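Local coordinates for toxin secretion ATP-binding protein (Vibrio parahaemolyticus RIMD 2210633, PDB 3B79) that forms the N-terminal peptidase C39-like domain of a membrane ABC transporter that probably couples ATP hydrolysis to toxin export, at residues Y19-P33 / L44-K56. Sequence-based numbering, arbitrary orientation.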
ATOM      1  N   TYR A  19       3.113  11.627  -3.202  0.60 11.70           N
ATOM      2  CA  TYR A  19       4.140  12.164  -4.072  0.60 12.65           C
ATOM      3  C   TYR A  19       3.661  13.340  -4.918  0.60 13.45           C
ATOM      4  O   TYR A  19       4.409  13.815  -5.785  0.60 13.76           O
ATOM      5  CB  TYR A  19       4.710  11.065  -4.990  0.60 13.29           C
ATOM      6  CG  TYR A  19       5.802  10.234  -4.337  0.60 13.71           C
ATOM      7  CD1 TYR A  19       7.138  10.586  -4.469  0.60 14.07           C
ATOM      8  CD2 TYR A  19       5.501   9.077  -3.604  0.60 13.36           C
ATOM      9  CE1 TYR A  19       8.142   9.847  -3.882  0.60 15.69           C
ATOM     10  CE2 TYR A  19       6.508   8.323  -3.009  0.60 14.41           C
ATOM     11  CZ  TYR A  19       7.828   8.724  -3.168  0.60 15.28           C
ATOM     12  OH  TYR A  19       8.836   7.982  -2.605  0.60 17.44           O
ATOM     13  N   GLY A  20       2.439  13.816  -4.679  1.00 14.51           N
ATOM     14  CA  GLY A  20       1.885  14.944  -5.454  1.00 15.74           C
ATOM     15  C   GLY A  20       1.575  14.586  -6.879  1.00 18.22           C
ATOM     16  O   GLY A  20       1.530  15.476  -7.743  1.00 21.12           O
ATOM     17  N   LEU A  21       1.343  13.307  -7.150  1.00 19.52           N
ATOM     18  CA  LEU A  21       1.079  12.878  -8.496  1.00 21.09           C
ATOM     19  C   LEU A  21      -0.423  12.697  -8.627  1.00 23.25           C
ATOM     20  O   LEU A  21      -1.030  11.897  -7.862  1.00 23.93           O
ATOM     21  CB  LEU A  21       1.845  11.603  -8.842  1.00 20.78           C
ATOM     22  CG  LEU A  21       3.378  11.705  -8.786  1.00 21.21           C
ATOM     23  CD1 LEU A  21       4.057  10.347  -8.888  1.00 20.81           C
ATOM     24  CD2 LEU A  21       3.933  12.647  -9.839  1.00 25.52           C
ATOM     25  N   ALA A  22      -0.990  13.405  -9.603  1.00 24.77           N
ATOM     26  CA  ALA A  22      -2.417  13.434  -9.876  1.00 28.71           C
ATOM     27  C   ALA A  22      -2.721  12.299 -10.831  1.00 30.88           C
ATOM     28  O   ALA A  22      -2.264  12.256 -11.980  1.00 33.83           O
ATOM     29  CB  ALA A  22      -2.814  14.783 -10.502  1.00 28.74           C
ATOM     30  N   ASN A  23      -3.489  11.356 -10.368  1.00 32.01           N
ATOM     31  CA  ASN A  23      -3.777  10.227 -11.231  1.00 32.49           C
ATOM     32  C   ASN A  23      -5.117   9.812 -10.826  1.00 32.77           C
ATOM     33  O   ASN A  23      -5.358   9.598  -9.637  1.00 34.25           O
ATOM     34  CB  ASN A  23      -2.784   9.104 -10.947  1.00 32.44           C
ATOM     35  CG  ASN A  23      -1.438   9.366 -11.546  1.00 32.49           C
ATOM     36  OD1 ASN A  23      -1.298   9.455 -12.785  1.00 36.02           O
ATOM     37  ND2 ASN A  23      -0.418   9.477 -10.684  1.00 25.97           N
ATOM     38  N   SER A  24      -6.009   9.710 -11.799  1.00 32.51           N
ATOM     39  CA  SER A  24      -7.282   9.151 -11.515  1.00 32.05           C
ATOM     40  C   SER A  24      -7.046   7.659 -11.262  1.00 31.29           C
ATOM     41  O   SER A  24      -6.138   7.051 -11.874  1.00 29.44           O
ATOM     42  CB  SER A  24      -8.218   9.334 -12.700  1.00 32.24           C
ATOM     43  OG  SER A  24      -7.641   8.844 -13.897  1.00 31.77           O
ATOM     44  N   PRO A  25      -7.830   7.076 -10.350  1.00 31.36           N
ATOM     45  CA  PRO A  25      -7.871   5.620 -10.321  1.00 31.69           C
ATOM     46  C   PRO A  25      -8.026   4.978 -11.728  1.00 31.46           C
ATOM     47  O   PRO A  25      -7.499   3.869 -11.939  1.00 29.79           O
ATOM     48  CB  PRO A  25      -9.070   5.336  -9.424  1.00 32.51           C
ATOM     49  CG  PRO A  25      -9.108   6.549  -8.461  1.00 33.01           C
ATOM     50  CD  PRO A  25      -8.684   7.699  -9.305  1.00 31.88           C
ATOM     51  N   GLU A  26      -8.728   5.651 -12.657  0.60 31.44           N
ATOM     52  CA  GLU A  26      -8.899   5.197 -14.057  0.60 31.86           C
ATOM     53  C   GLU A  26      -7.585   5.038 -14.821  0.60 30.44           C
ATOM     54  O   GLU A  26      -7.308   3.966 -15.382  0.60 30.59           O
ATOM     55  CB  GLU A  26      -9.856   6.117 -14.866  0.60 32.24           C
ATOM     56  CG  GLU A  26     -11.260   5.537 -15.165  0.60 34.00           C
ATOM     57  CD  GLU A  26     -12.154   6.487 -15.988  0.60 34.97           C
ATOM     58  OE1 GLU A  26     -11.644   7.130 -16.941  0.60 38.34           O
ATOM     59  OE2 GLU A  26     -13.375   6.586 -15.686  0.60 38.75           O
ATOM     60  N   ALA A  27      -6.771   6.093 -14.835  1.00 29.01           N
ATOM     61  CA  ALA A  27      -5.457   6.053 -15.471  1.00 27.10           C
ATOM     62  C   ALA A  27      -4.626   4.903 -14.917  1.00 24.65           C
ATOM     63  O   ALA A  27      -3.885   4.235 -15.666  1.00 24.71           O
ATOM     64  CB  ALA A  27      -4.715   7.388 -15.282  1.00 27.61           C
ATOM     65  N   LEU A  28      -4.752   4.653 -13.617  1.00 21.74           N
ATOM     66  CA  LEU A  28      -3.853   3.669 -13.001  1.00 21.20           C
ATOM     67  C   LEU A  28      -4.158   2.243 -13.396  1.00 20.91           C
ATOM     68  O   LEU A  28      -3.281   1.370 -13.354  1.00 21.78           O
ATOM     69  CB  LEU A  28      -3.887   3.735 -11.485  1.00 20.17           C
ATOM     70  CG  LEU A  28      -3.527   5.112 -10.959  1.00 23.23           C
ATOM     71  CD1 LEU A  28      -3.244   5.019  -9.468  1.00 24.10           C
ATOM     72  CD2 LEU A  28      -2.384   5.742 -11.705  1.00 26.11           C
ATOM     73  N   VAL A  29      -5.409   1.974 -13.748  1.00 19.37           N
ATOM     74  CA  VAL A  29      -5.753   0.601 -14.164  1.00 22.12           C
ATOM     75  C   VAL A  29      -5.915   0.461 -15.678  1.00 22.30           C
ATOM     76  O   VAL A  29      -6.222  -0.630 -16.160  1.00 22.69           O
ATOM     77  CB  VAL A  29      -6.988   0.063 -13.414  1.00 21.59           C
ATOM     78  CG1 VAL A  29      -6.745   0.019 -11.898  1.00 23.58           C
ATOM     79  CG2 VAL A  29      -8.222   0.907 -13.767  1.00 25.10           C
ATOM     80  N   ASN A  30      -5.707   1.546 -16.431  1.00 23.45           N
ATOM     81  CA  ASN A  30      -5.973   1.529 -17.886  1.00 25.19           C
ATOM     82  C   ASN A  30      -5.164   0.491 -18.630  1.00 25.13           C
ATOM     83  O   ASN A  30      -3.940   0.505 -18.583  1.00 25.35           O
ATOM     84  CB  ASN A  30      -5.695   2.915 -18.505  1.00 26.40           C
ATOM     85  CG  ASN A  30      -6.224   3.033 -19.952  1.00 29.89           C
ATOM     86  OD1 ASN A  30      -5.606   3.660 -20.803  1.00 37.29           O
ATOM     87  ND2 ASN A  30      -7.363   2.434 -20.203  1.00 31.72           N
ATOM     88  N   GLY A  31      -5.857  -0.377 -19.363  1.00 25.75           N
ATOM     89  CA  GLY A  31      -5.190  -1.420 -20.138  1.00 26.27           C
ATOM     90  C   GLY A  31      -4.682  -2.621 -19.341  1.00 26.32           C
ATOM     91  O   GLY A  31      -3.957  -3.467 -19.892  1.00 28.18           O
ATOM     92  N   LEU A  32      -5.019  -2.705 -18.050  1.00 23.96           N
ATOM     93  CA  LEU A  32      -4.579  -3.841 -17.228  1.00 22.67           C
ATOM     94  C   LEU A  32      -5.668  -4.897 -17.053  1.00 22.22           C
ATOM     95  O   LEU A  32      -6.845  -4.598 -16.935  1.00 22.68           O
ATOM     96  CB  LEU A  32      -4.124  -3.347 -15.851  1.00 22.50           C
ATOM     97  CG  LEU A  32      -2.903  -2.436 -15.936  1.00 22.41           C
ATOM     98  CD1 LEU A  32      -2.582  -1.990 -14.528  1.00 21.93           C
ATOM     99  CD2 LEU A  32      -1.676  -3.043 -16.624  1.00 25.14           C
ATOM    100  N   PRO A  33      -5.274  -6.187 -17.065  1.00 21.15           N
ATOM    101  CA  PRO A  33      -6.268  -7.244 -16.875  1.00 21.20           C
ATOM    102  C   PRO A  33      -6.615  -7.540 -15.435  1.00 21.02           C
ATOM    103  O   PRO A  33      -5.992  -8.403 -14.782  1.00 20.00           O
ATOM    104  CB  PRO A  33      -5.592  -8.474 -17.496  1.00 20.88           C
ATOM    105  CG  PRO A  33      -4.116  -8.192 -17.302  1.00 22.43           C
ATOM    106  CD  PRO A  33      -3.930  -6.704 -17.383  1.00 21.89           C
ATOM    107  N   LEU A  44       0.405  -4.631  -9.887  0.50 12.28           N
ATOM    108  CA  LEU A  44       0.682  -3.376  -9.181  0.50 11.76           C
ATOM    109  C   LEU A  44       1.919  -2.633  -9.706  0.50 12.32           C
ATOM    110  O   LEU A  44       1.921  -1.400  -9.762  0.50 12.87           O
ATOM    111  CB  LEU A  44       0.762  -3.613  -7.660  0.50 11.00           C
ATOM    112  CG  LEU A  44       1.097  -2.377  -6.804  0.50 11.31           C
ATOM    113  CD1 LEU A  44      -0.086  -1.455  -6.858  0.50 11.07           C
ATOM    114  CD2 LEU A  44       1.458  -2.712  -5.363  0.50 11.26           C
ATOM    115  N   PRO A  45       2.995  -3.354 -10.063  1.00 12.13           N
ATOM    116  CA  PRO A  45       4.088  -2.587 -10.686  1.00 13.20           C
ATOM    117  C   PRO A  45       3.668  -1.822 -11.941  1.00 12.52           C
ATOM    118  O   PRO A  45       4.095  -0.684 -12.119  1.00 13.44           O
ATOM    119  CB  PRO A  45       5.157  -3.654 -10.990  1.00 13.96           C
ATOM    120  CG  PRO A  45       4.944  -4.658  -9.889  1.00 14.56           C
ATOM    121  CD  PRO A  45       3.407  -4.738  -9.763  1.00 13.12           C
ATOM    122  N   ARG A  46       2.843  -2.427 -12.791  1.00 12.66           N
ATOM    123  CA  ARG A  46       2.401  -1.714 -14.011  1.00 12.87           C
ATOM    124  C   ARG A  46       1.438  -0.590 -13.675  1.00 12.20           C
ATOM    125  O   ARG A  46       1.483   0.472 -14.334  1.00 13.55           O
ATOM    126  CB  ARG A  46       1.713  -2.680 -14.954  1.00 15.24           C
ATOM    127  CG  ARG A  46       2.704  -3.413 -15.802  1.00 16.36           C
ATOM    128  CD  ARG A  46       1.944  -4.534 -16.560  1.00 16.18           C
ATOM    129  NE  ARG A  46       1.680  -5.599 -15.605  1.00 16.91           N
ATOM    130  CZ  ARG A  46       1.002  -6.723 -15.878  1.00 16.21           C
ATOM    131  NH1 ARG A  46       0.385  -6.861 -17.063  1.00 21.02           N
ATOM    132  NH2 ARG A  46       0.861  -7.640 -14.970  1.00 14.76           N
ATOM    133  N   ALA A  47       0.565  -0.780 -12.670  1.00 13.00           N
ATOM    134  CA  ALA A  47      -0.284   0.339 -12.218  1.00 12.26           C
ATOM    135  C   ALA A  47       0.561   1.475 -11.659  1.00 12.82           C
ATOM    136  O   ALA A  47       0.268   2.664 -11.902  1.00 13.19           O
ATOM    137  CB  ALA A  47      -1.312  -0.161 -11.208  1.00 13.66           C
ATOM    138  N   ALA A  48       1.576   1.131 -10.882  1.00 12.45           N
ATOM    139  CA  ALA A  48       2.466   2.169 -10.355  1.00 12.56           C
ATOM    140  C   ALA A  48       3.160   2.937 -11.483  1.00 12.65           C
ATOM    141  O   ALA A  48       3.281   4.166 -11.421  1.00 12.49           O
ATOM    142  CB  ALA A  48       3.479   1.545  -9.414  1.00 12.83           C
ATOM    143  N   GLU A  49       3.604   2.208 -12.521  0.50 12.82           N
ATOM    144  CA  GLU A  49       4.230   2.867 -13.668  0.50 13.42           C
ATOM    145  C   GLU A  49       3.287   3.907 -14.252  0.50 14.19           C
ATOM    146  O   GLU A  49       3.697   5.023 -14.556  0.50 15.33           O
ATOM    147  CB  GLU A  49       4.620   1.845 -14.743  0.50 13.89           C
ATOM    148  CG  GLU A  49       5.514   2.455 -15.865  0.50 11.90           C
ATOM    149  CD  GLU A  49       4.723   3.153 -16.998  0.50 16.44           C
ATOM    150  OE1 GLU A  49       3.536   2.834 -17.204  0.50 17.50           O
ATOM    151  OE2 GLU A  49       5.300   4.032 -17.703  0.50 20.55           O
ATOM    152  N   ARG A  50       2.014   3.553 -14.367  1.00 14.79           N
ATOM    153  CA  ARG A  50       1.023   4.481 -14.951  1.00 15.91           C
ATOM    154  C   ARG A  50       0.823   5.703 -14.082  1.00 16.85           C
ATOM    155  O   ARG A  50       0.346   6.739 -14.557  1.00 19.40           O
ATOM    156  CB  ARG A  50      -0.312   3.762 -15.131  1.00 17.14           C
ATOM    157  CG  ARG A  50      -0.280   2.792 -16.303  1.00 18.24           C
ATOM    158  CD  ARG A  50      -1.343   1.720 -16.125  1.00 20.98           C
ATOM    159  NE  ARG A  50      -1.560   0.933 -17.350  1.00 21.77           N
ATOM    160  CZ  ARG A  50      -0.690   0.079 -17.924  1.00 25.60           C
ATOM    161  NH1 ARG A  50       0.512  -0.175 -17.410  1.00 25.12           N
ATOM    162  NH2 ARG A  50      -1.031  -0.537 -19.047  1.00 26.37           N
ATOM    163  N   ALA A  51       1.141   5.577 -12.793  1.00 15.79           N
ATOM    164  CA  ALA A  51       1.080   6.715 -11.865  1.00 16.77           C
ATOM    165  C   ALA A  51       2.344   7.609 -11.882  1.00 16.23           C
ATOM    166  O   ALA A  51       2.307   8.714 -11.331  1.00 18.88           O
ATOM    167  CB  ALA A  51       0.854   6.197 -10.458  1.00 16.62           C
ATOM    168  N   GLY A  52       3.450   7.152 -12.473  1.00 15.22           N
ATOM    169  CA  GLY A  52       4.744   7.834 -12.426  1.00 15.12           C
ATOM    170  C   GLY A  52       5.548   7.352 -11.256  1.00 13.98           C
ATOM    171  O   GLY A  52       6.499   8.049 -10.851  1.00 15.71           O
ATOM    172  N   LEU A  53       5.231   6.146 -10.753  1.00 13.10           N
ATOM    173  CA  LEU A  53       5.943   5.529  -9.628  1.00 13.14           C
ATOM    174  C   LEU A  53       6.628   4.233 -10.073  1.00 12.98           C
ATOM    175  O   LEU A  53       6.356   3.734 -11.152  1.00 14.56           O
ATOM    176  CB  LEU A  53       4.951   5.202  -8.483  1.00 13.64           C
ATOM    177  CG  LEU A  53       4.210   6.406  -7.856  1.00 13.83           C
ATOM    178  CD1 LEU A  53       3.071   5.899  -7.010  1.00 16.54           C
ATOM    179  CD2 LEU A  53       5.182   7.284  -7.083  1.00 16.63           C
ATOM    180  N   VAL A  54       7.473   3.706  -9.216  1.00 13.02           N
ATOM    181  CA  VAL A  54       8.052   2.390  -9.381  1.00 13.40           C
ATOM    182  C   VAL A  54       7.696   1.610  -8.133  1.00 12.71           C
ATOM    183  O   VAL A  54       7.919   2.106  -7.000  1.00 13.23           O
ATOM    184  CB  VAL A  54       9.565   2.439  -9.454  1.00 14.35           C
ATOM    185  CG1 VAL A  54      10.116   0.994  -9.701  1.00 16.95           C
ATOM    186  CG2 VAL A  54      10.021   3.398 -10.529  1.00 17.39           C
ATOM    187  N   ALA A  55       7.087   0.429  -8.310  1.00 12.00           N
ATOM    188  CA  ALA A  55       6.741  -0.400  -7.165  1.00 11.90           C
ATOM    189  C   ALA A  55       7.356  -1.769  -7.338  1.00 12.42           C
ATOM    190  O   ALA A  55       7.221  -2.395  -8.400  1.00 14.54           O
ATOM    191  CB  ALA A  55       5.220  -0.532  -7.020  1.00 12.36           C
ATOM    192  N   LYS A  56       7.970  -2.266  -6.281  1.00 11.65           N
ATOM    193  CA  LYS A  56       8.661  -3.558  -6.352  1.00 13.57           C
ATOM    194  C   LYS A  56       8.332  -4.388  -5.108  1.00 11.38           C
ATOM    195  O   LYS A  56       8.463  -3.888  -3.978  1.00 11.04           O
ATOM    196  CB  LYS A  56      10.185  -3.360  -6.386  1.00 14.84           C
ATOM    197  CG  LYS A  56      10.955  -4.713  -6.443  1.00 19.62           C
ATOM    198  CD  LYS A  56      12.466  -4.525  -6.599  1.00 21.94           C
ATOM    199  CE  LYS A  56      13.247  -5.637  -5.838  1.00 29.71           C
ATOM    200  NZ  LYS A  56      13.643  -6.814  -6.700  1.00 34.44           N
TER
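The carbonyl O of N30 receives the guanidinium of R50 edge-on: NE donates to it at 2.7 Å with the oxygen near the guanidinium plane, and NH2 adds a weak second bond. R50 reaches this turn because its chain runs extended from CG to NE. NH1 turns back to R46 O, which takes R50 N from the opposite face of its plane, so the NE and NH1 bonds, to two different carbonyls, hold the guanidinium's rotation. L32 CD2 sits over the centre of one face of the R50 guanidinium, 3.5 Å from R50 CZ, while L32 CD1 meets A47 CB. In this peptidase C39-like domain the contact packs the short helix 25-29 across helix 44-51, their axes 8.1 Å apart, beside helix 7-18, whose L12 touches both L28 and A47. L28 CD2 presses tightly on A51 CB at 3.5 Å; L28 O is buried with no hydrogen-bonding partner in the model, A47 CA and CB and R50 CD lying against it. Where G52 closes helix 44-51 in a Schellman motif, N23 ND2 donates to a lone pair of A51 O (2.9 Å) and is also bonded to S16 OG. L53, first of strand 53-59, brings CD2 to 3.7 Å from L21 CD1.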